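Local coordinates for elongation factor G (Thermus thermophilus, PDB 2DY1), which binds GTP with a magnesium ion and probably hydrolyses it as an elongation factor in bacterial protein synthesis, at residues 58-63 with 82-87; 21-26 with 47-52. One frame throughout, in Å; residues are numbered along the deposited sequence.

Interaction 1 (58-63 with 82-87); sequences HRTTVR and PGYGDF. With MG (magnesium ion), chain B; GTP (guanosine-5'-triphosphate), chain C.
Thr60 turns OG1 anti to its backbone N (chi1 -171°), which sets the hydroxyl at the rim of the Tyr84 ring, close to the ring plane and 3.3 Å from Tyr84 CD1. From there it also bonds to the gamma-phosphate; at 2.4 Å from Thr60 OG1 to GTP O1G the bond is so short that its exact length is doubtful. Phe87 carries CG anti to its carbonyl carbon (chi1 -50°), and one face of its ring is turned to Val62 CA. That carbon sits 4.0 Å from the Phe87 ring centroid, 7° off the normal, a CH-pi contact, while Val62 CG1 packs 3.7 Å from Phe87 CE2 and Val62 CG2 packs on Phe87 CZ. Asp86 CB covers the opposite face. An alanine in place of Phe87 would probably open a gap between Val62 and helix 430-442, leaving Val62 CA without its CH-pi partner and both Val62 methyls poorly packed. In family terms this is the first switch region meeting the second in the GTP-bound state: Thr61 gives OG1 to the magnesium ion at 2.1 Å and its backbone N to GTP O2G, and Asp50 also bonds to that hydroxyl. Gly83 matches the glycine of the DxxG motif, and a beta carbon on it would run into GTP O3G. Water 1 bridges the two loops, donating to Thr60 OG1 (2.7 Å) and Thr61 O (2.8 Å) and accepting from Gly83 N (2.9 Å). Helix 430-442 packs against segment 82-87, with Leu431 on Tyr84 and Thr435 on Phe87.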
loop_
_atom_site.group_PDB
_atom_site.type_symbol
_atom_site.label_atom_id
_atom_site.label_comp_id
_atom_site.label_asym_id
_atom_site.label_seq_id
_atom_site.Cartn_x
_atom_site.Cartn_y
_atom_site.Cartn_z
ATOM N N HIS A 58 0.208 -17.442 7.032
ATOM C CA HIS A 58 -0.427 -16.388 7.804
ATOM C C HIS A 58 -1.946 -16.410 7.760
ATOM O O HIS A 58 -2.593 -15.558 8.367
ATOM C CB HIS A 58 0.107 -15.035 7.340
ATOM C CG HIS A 58 1.556 -14.841 7.642
ATOM N ND1 HIS A 58 2.003 -14.436 8.884
ATOM C CD2 HIS A 58 2.662 -15.064 6.894
ATOM C CE1 HIS A 58 3.326 -14.426 8.886
ATOM N NE2 HIS A 58 3.753 -14.805 7.694
ATOM N N ARG A 59 -2.502 -17.381 7.038
ATOM C CA ARG A 59 -3.952 -17.550 6.916
ATOM C C ARG A 59 -4.643 -16.229 6.564
ATOM O O ARG A 59 -5.643 -15.844 7.174
ATOM C CB ARG A 59 -4.526 -18.140 8.219
ATOM C CG ARG A 59 -4.048 -19.581 8.519
ATOM C CD ARG A 59 -4.624 -20.556 7.501
ATOM N NE ARG A 59 -4.542 -21.975 7.877
ATOM C CZ ARG A 59 -3.845 -22.899 7.217
ATOM N NH1 ARG A 59 -3.125 -22.584 6.145
ATOM N NH2 ARG A 59 -3.933 -24.174 7.582
ATOM N N THR A 60 -4.090 -15.538 5.575
ATOM C CA THR A 60 -4.651 -14.266 5.124
ATOM C C THR A 60 -4.285 -14.110 3.657
ATOM O O THR A 60 -3.279 -14.639 3.197
ATOM C CB THR A 60 -4.094 -13.082 5.961
ATOM O OG1 THR A 60 -4.816 -11.878 5.627
ATOM C CG2 THR A 60 -2.617 -12.858 5.673
ATOM N N THR A 61 -5.107 -13.391 2.904
ATOM C CA THR A 61 -4.812 -13.182 1.506
ATOM C C THR A 61 -3.706 -12.144 1.350
ATOM O O THR A 61 -3.919 -10.939 1.502
ATOM C CB THR A 61 -6.117 -12.760 0.787
ATOM O OG1 THR A 61 -7.024 -13.862 0.860
ATOM C CG2 THR A 61 -5.870 -12.424 -0.693
ATOM N N VAL A 62 -2.511 -12.629 1.020
ATOM C CA VAL A 62 -1.341 -11.780 0.833
ATOM C C VAL A 62 -1.320 -11.272 -0.607
ATOM O O VAL A 62 -0.851 -10.161 -0.875
ATOM C CB VAL A 62 -0.059 -12.603 1.107
ATOM C CG1 VAL A 62 1.204 -11.808 0.755
ATOM C CG2 VAL A 62 -0.058 -13.030 2.570
ATOM N N ARG A 63 -1.826 -12.111 -1.512
ATOM C CA ARG A 63 -1.842 -11.800 -2.935
ATOM C C ARG A 63 -3.222 -12.002 -3.517
ATOM O O ARG A 63 -3.863 -13.033 -3.282
ATOM C CB ARG A 63 -0.873 -12.716 -3.684
ATOM C CG ARG A 63 0.569 -12.731 -3.135
ATOM C CD ARG A 63 1.251 -11.393 -3.243
ATOM N NE ARG A 63 1.470 -11.047 -4.652
ATOM C CZ ARG A 63 1.909 -9.860 -5.068
ATOM N NH1 ARG A 63 2.181 -8.897 -4.200
ATOM N NH2 ARG A 63 2.084 -9.639 -6.371
ATOM N N PRO A 82 -6.630 -8.727 -0.722
ATOM C CA PRO A 82 -6.209 -8.786 0.678
ATOM C C PRO A 82 -7.122 -7.926 1.541
ATOM O O PRO A 82 -7.876 -7.059 1.059
ATOM C CB PRO A 82 -4.808 -8.182 0.655
ATOM C CG PRO A 82 -4.297 -8.528 -0.722
ATOM C CD PRO A 82 -5.528 -8.233 -1.574
ATOM N N GLY A 83 -6.998 -8.132 2.844
ATOM C CA GLY A 83 -7.759 -7.349 3.788
ATOM C C GLY A 83 -6.831 -6.427 4.581
ATOM O O GLY A 83 -7.175 -5.298 4.878
ATOM N N TYR A 84 -5.625 -6.890 4.898
ATOM C CA TYR A 84 -4.716 -6.076 5.699
ATOM C C TYR A 84 -4.065 -4.929 4.944
ATOM O O TYR A 84 -3.685 -5.084 3.776
ATOM C CB TYR A 84 -3.609 -6.950 6.301
ATOM C CG TYR A 84 -4.057 -7.815 7.456
ATOM C CD1 TYR A 84 -4.056 -9.201 7.354
ATOM C CD2 TYR A 84 -4.466 -7.236 8.658
ATOM C CE1 TYR A 84 -4.449 -10.012 8.423
ATOM C CE2 TYR A 84 -4.863 -8.035 9.732
ATOM C CZ TYR A 84 -4.852 -9.414 9.606
ATOM O OH TYR A 84 -5.268 -10.208 10.653
ATOM N N GLY A 85 -3.898 -3.798 5.629
ATOM C CA GLY A 85 -3.279 -2.625 5.017
ATOM C C GLY A 85 -1.837 -2.872 4.605
ATOM O O GLY A 85 -1.253 -2.141 3.799
ATOM N N ASP A 86 -1.234 -3.900 5.190
ATOM C CA ASP A 86 0.114 -4.276 4.822
ATOM C C ASP A 86 0.193 -4.544 3.325
ATOM O O ASP A 86 1.253 -4.374 2.687
ATOM C CB ASP A 86 0.494 -5.573 5.522
ATOM C CG ASP A 86 0.610 -5.411 7.004
ATOM O OD1 ASP A 86 1.749 -5.330 7.516
ATOM O OD2 ASP A 86 -0.453 -5.353 7.651
ATOM N N PHE A 87 -0.926 -4.998 2.781
ATOM C CA PHE A 87 -0.988 -5.370 1.368
ATOM C C PHE A 87 -1.730 -4.365 0.497
ATOM O O PHE A 87 -2.394 -4.746 -0.474
ATOM C CB PHE A 87 -1.605 -6.762 1.270
ATOM C CG PHE A 87 -0.945 -7.770 2.202
ATOM C CD1 PHE A 87 -1.689 -8.433 3.173
ATOM C CD2 PHE A 87 0.425 -7.987 2.135
ATOM C CE1 PHE A 87 -1.058 -9.300 4.083
ATOM C CE2 PHE A 87 1.062 -8.849 3.028
ATOM C CZ PHE A 87 0.315 -9.506 4.011
HETATM MG MG MG B . -8.775 -13.718 1.919
HETATM P PG GTP C . -8.358 -11.841 4.591
HETATM O O1G GTP C . -7.232 -12.199 5.679
HETATM O O2G GTP C . -7.930 -12.450 3.170
HETATM O O3G GTP C . -8.651 -10.392 4.515
HETATM O O3B GTP C . -9.622 -12.686 5.124
HETATM P PB GTP C . -10.931 -13.023 4.259
HETATM O O1B GTP C . -11.792 -11.817 4.213
HETATM O O2B GTP C . -10.534 -13.635 2.969
HETATM O O3A GTP C . -11.691 -14.059 5.219
HETATM P PA GTP C . -11.556 -15.653 5.109
HETATM O O1A GTP C . -12.374 -16.128 3.972
HETATM O O2A GTP C . -10.120 -16.016 5.152
HETATM O "O5'" GTP C . -12.271 -16.158 6.457
HETATM C "C5'" GTP C . -11.590 -15.982 7.700
HETATM C "C4'" GTP C . -12.247 -16.842 8.778
HETATM O "O4'" GTP C . -13.647 -16.517 8.764
HETATM C "C3'" GTP C . -12.141 -18.322 8.402
HETATM O "O3'" GTP C . -12.087 -19.105 9.597
HETATM C "C2'" GTP C . -13.454 -18.574 7.662
HETATM O "O2'" GTP C . -13.826 -19.948 7.813
HETATM C "C1'" GTP C . -14.384 -17.726 8.528
HETATM N N9 GTP C . -15.659 -17.393 7.854
HETATM C C8 GTP C . -15.789 -16.819 6.659
HETATM N N7 GTP C . -17.071 -16.545 6.432
HETATM C C5 GTP C . -17.770 -16.952 7.487
HETATM C C6 GTP C . -19.123 -16.930 7.810
HETATM O O6 GTP C . -19.958 -16.416 7.067
HETATM N N1 GTP C . -19.527 -17.477 9.035
HETATM C C2 GTP C . -18.576 -18.026 9.904
HETATM N N2 GTP C . -18.955 -18.544 11.069
HETATM N N3 GTP C . -17.279 -18.024 9.560
HETATM C C4 GTP C . -16.871 -17.506 8.392
HETATM O O HOH W 1 -4.886 -9.800 3.896
HETATM O O HOH W 2 -8.211 -15.390 3.045
HETATM O O HOH W 3 -9.427 -12.196 0.641
#

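Interaction 2 (21-26 with 47-52); sequences GKTTLT and TTTDYT. With MG (magnesium ion), chain B; GTP (guanosine-5'-triphosphate), chain C.
Thr23 crosses Thr47 at about a right angle, its methyl CG2 pressed against the other side chain 3.7 Å from Thr47 OG1. The same methyl rests 4.1 Å from Thr49 CB, so one carbon fills the angle between the two loop threonines. One helical turn on, Thr26 meets Thr49 in the same perpendicular fashion, with Thr26 CG2 4.0 Å from Thr49 OG1. The two branches of Thr23 divide the work: with CG2 anti to the backbone N and facing the loop, OG1 lies anti to the carbonyl carbon and binds the magnesium ion at 2.1 Å. Asp50 reaches this polar side indirectly, its OD2 taking a bond of 2.7 Å from water 2, itself a ligand of the metal, while OD1 is hydrogen-bonded to Thr61 OG1, the other threonine on the metal. Thr47 OG1 accepts from Asp50 N (3.1 Å), an ST motif just before the carboxylate that reaches the metal-bound water. Segment 21-26 is the end of the P-loop and the first turn of its helix. Backbone amides of Gly21 to Thr24 bond to the phosphates, and the Lys22 chain, bent at chi3 and chi4, brings NZ to GTP O3G (2.7 Å) and to O1B. Thr26 OG1 turns back to Lys22 O from 41° above the carbonyl plane; that oxygen also accepts from Thr26 N. Asp80, closing strand 74-80, accepts from both Thr23 OG1 and Thr49 OG1; Thr26 packs on Leu14 of strand 9-16 and Leu78 of strand 74-80, while Thr47 touches Glu27 and Thr48 touches Leu30 of helix 22-32.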
loop_
_atom_site.group_PDB
_atom_site.type_symbol
_atom_site.label_atom_id
_atom_site.label_comp_id
_atom_site.label_asym_id
_atom_site.label_seq_id
_atom_site.Cartn_x
_atom_site.Cartn_y
_atom_site.Cartn_z
ATOM N N GLY A 21 -14.480 -12.635 5.445
ATOM C CA GLY A 21 -15.070 -13.738 4.706
ATOM C C GLY A 21 -14.958 -13.738 3.193
ATOM O O GLY A 21 -15.667 -14.488 2.536
ATOM N N LYS A 22 -14.061 -12.911 2.672
ATOM C CA LYS A 22 -13.859 -12.771 1.230
ATOM C C LYS A 22 -13.432 -14.046 0.511
ATOM O O LYS A 22 -14.059 -14.483 -0.461
ATOM C CB LYS A 22 -12.822 -11.667 0.971
ATOM C CG LYS A 22 -13.246 -10.262 1.487
ATOM C CD LYS A 22 -12.160 -9.204 1.236
ATOM C CE LYS A 22 -10.831 -9.494 1.932
ATOM N NZ LYS A 22 -10.864 -9.313 3.408
ATOM N N THR A 23 -12.360 -14.663 0.986
ATOM C CA THR A 23 -11.885 -15.856 0.320
ATOM C C THR A 23 -12.860 -17.001 0.463
ATOM O O THR A 23 -13.016 -17.803 -0.440
ATOM C CB THR A 23 -10.500 -16.211 0.859
ATOM O OG1 THR A 23 -9.621 -15.122 0.553
ATOM C CG2 THR A 23 -9.957 -17.516 0.225
ATOM N N THR A 24 -13.541 -17.072 1.609
ATOM C CA THR A 24 -14.510 -18.130 1.829
ATOM C C THR A 24 -15.711 -17.965 0.871
ATOM O O THR A 24 -16.262 -18.941 0.350
ATOM C CB THR A 24 -14.942 -18.106 3.303
ATOM O OG1 THR A 24 -13.791 -18.380 4.123
ATOM C CG2 THR A 24 -15.995 -19.171 3.580
ATOM N N LEU A 25 -16.093 -16.716 0.625
ATOM C CA LEU A 25 -17.179 -16.455 -0.303
ATOM C C LEU A 25 -16.722 -16.812 -1.723
ATOM O O LEU A 25 -17.467 -17.396 -2.517
ATOM C CB LEU A 25 -17.558 -14.976 -0.233
ATOM C CG LEU A 25 -18.813 -14.535 -0.965
ATOM C CD1 LEU A 25 -20.032 -15.320 -0.449
ATOM C CD2 LEU A 25 -18.991 -13.036 -0.709
ATOM N N THR A 26 -15.478 -16.455 -2.030
ATOM C CA THR A 26 -14.911 -16.733 -3.355
ATOM C C THR A 26 -14.905 -18.240 -3.600
ATOM O O THR A 26 -15.283 -18.713 -4.672
ATOM C CB THR A 26 -13.479 -16.151 -3.446
ATOM O OG1 THR A 26 -13.540 -14.726 -3.264
ATOM C CG2 THR A 26 -12.843 -16.460 -4.808
ATOM N N THR A 47 -7.818 -23.322 -0.479
ATOM C CA THR A 47 -8.558 -22.389 -1.329
ATOM C C THR A 47 -7.766 -22.060 -2.582
ATOM O O THR A 47 -6.546 -22.178 -2.615
ATOM C CB THR A 47 -8.867 -21.048 -0.625
ATOM O OG1 THR A 47 -7.664 -20.306 -0.394
ATOM C CG2 THR A 47 -9.571 -21.298 0.717
ATOM N N THR A 48 -8.496 -21.637 -3.605
ATOM C CA THR A 48 -7.894 -21.227 -4.868
ATOM C C THR A 48 -7.085 -19.941 -4.711
ATOM O O THR A 48 -5.982 -19.835 -5.252
ATOM C CB THR A 48 -9.006 -21.037 -5.923
ATOM O OG1 THR A 48 -9.585 -22.313 -6.209
ATOM C CG2 THR A 48 -8.480 -20.419 -7.217
ATOM N N THR A 49 -7.620 -18.947 -3.988
ATOM C CA THR A 49 -6.910 -17.683 -3.807
ATOM C C THR A 49 -5.625 -17.775 -3.018
ATOM O O THR A 49 -4.575 -17.308 -3.436
ATOM C CB THR A 49 -7.764 -16.642 -3.071
ATOM O OG1 THR A 49 -8.960 -16.437 -3.810
ATOM C CG2 THR A 49 -7.009 -15.310 -2.927
ATOM N N ASP A 50 -5.725 -18.348 -1.831
ATOM C CA ASP A 50 -4.576 -18.428 -0.972
ATOM C C ASP A 50 -3.712 -19.649 -1.273
ATOM O O ASP A 50 -3.903 -20.724 -0.701
ATOM C CB ASP A 50 -5.053 -18.397 0.492
ATOM C CG ASP A 50 -5.713 -17.051 0.878
ATOM O OD1 ASP A 50 -5.586 -16.048 0.129
ATOM O OD2 ASP A 50 -6.331 -16.973 1.969
ATOM N N TYR A 51 -2.761 -19.476 -2.186
ATOM C CA TYR A 51 -1.892 -20.580 -2.578
ATOM C C TYR A 51 -0.400 -20.352 -2.324
ATOM O O TYR A 51 0.354 -21.318 -2.287
ATOM C CB TYR A 51 -2.127 -20.938 -4.055
ATOM C CG TYR A 51 -1.611 -19.910 -5.034
ATOM C CD1 TYR A 51 -0.253 -19.860 -5.379
ATOM C CD2 TYR A 51 -2.469 -18.962 -5.592
ATOM C CE1 TYR A 51 0.249 -18.910 -6.246
ATOM C CE2 TYR A 51 -1.971 -17.994 -6.463
ATOM C CZ TYR A 51 -0.624 -17.969 -6.796
ATOM O OH TYR A 51 -0.144 -17.022 -7.700
ATOM N N THR A 52 0.051 -19.107 -2.161
ATOM C CA THR A 52 1.480 -18.916 -1.891
ATOM C C THR A 52 1.774 -19.342 -0.455
ATOM O O THR A 52 0.874 -19.398 0.390
ATOM C CB THR A 52 1.930 -17.452 -2.028
ATOM O OG1 THR A 52 1.256 -16.656 -1.044
ATOM C CG2 THR A 52 1.637 -16.930 -3.439
HETATM MG MG MG B . -8.775 -13.718 1.919
HETATM P PG GTP C . -8.358 -11.841 4.591
HETATM O O1G GTP C . -7.232 -12.199 5.679
HETATM O O2G GTP C . -7.930 -12.450 3.170
HETATM O O3G GTP C . -8.651 -10.392 4.515
HETATM O O3B GTP C . -9.622 -12.686 5.124
HETATM P PB GTP C . -10.931 -13.023 4.259
HETATM O O1B GTP C . -11.792 -11.817 4.213
HETATM O O2B GTP C . -10.534 -13.635 2.969
HETATM O O3A GTP C . -11.691 -14.059 5.219
HETATM P PA GTP C . -11.556 -15.653 5.109
HETATM O O1A GTP C . -12.374 -16.128 3.972
HETATM O O2A GTP C . -10.120 -16.016 5.152
HETATM O "O5'" GTP C . -12.271 -16.158 6.457
HETATM C "C5'" GTP C . -11.590 -15.982 7.700
HETATM C "C4'" GTP C . -12.247 -16.842 8.778
HETATM O "O4'" GTP C . -13.647 -16.517 8.764
HETATM C "C3'" GTP C . -12.141 -18.322 8.402
HETATM O "O3'" GTP C . -12.087 -19.105 9.597
HETATM C "C2'" GTP C . -13.454 -18.574 7.662
HETATM O "O2'" GTP C . -13.826 -19.948 7.813
HETATM C "C1'" GTP C . -14.384 -17.726 8.528
HETATM N N9 GTP C . -15.659 -17.393 7.854
HETATM C C8 GTP C . -15.789 -16.819 6.659
HETATM N N7 GTP C . -17.071 -16.545 6.432
HETATM C C5 GTP C . -17.770 -16.952 7.487
HETATM C C6 GTP C . -19.123 -16.930 7.810
HETATM O O6 GTP C . -19.958 -16.416 7.067
HETATM N N1 GTP C . -19.527 -17.477 9.035
HETATM C C2 GTP C . -18.576 -18.026 9.904
HETATM N N2 GTP C . -18.955 -18.544 11.069
HETATM N N3 GTP C . -17.279 -18.024 9.560
HETATM C C4 GTP C . -16.871 -17.506 8.392
HETATM O O HOH W 2 -8.211 -15.390 3.045
HETATM O O HOH W 3 -9.427 -12.196 0.641
#

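Interaction 2 closes before interaction 1 opens along the chain; their centres are about 11 Å apart, and both meet the same magnesium ion and triphosphate. Each supplies one threonine hydroxyl to the metal, and these neighbouring ligands, Thr61 OG1 and Thr23 OG1, are 2.9 Å apart; two phosphate oxygens and waters 2 and 3 complete the six. A second tie is the probable hydrogen bond of 2.7 Å between Thr61 OG1 and Asp50 OD1, which probably helps to orient that hydroxyl on the metal. Away from the charges, Thr61 CG2 touches Thr49 CG2 at 3.8 Å. At the gamma-phosphate, Gly83 CA packs 3.7 Å from Lys22 NZ.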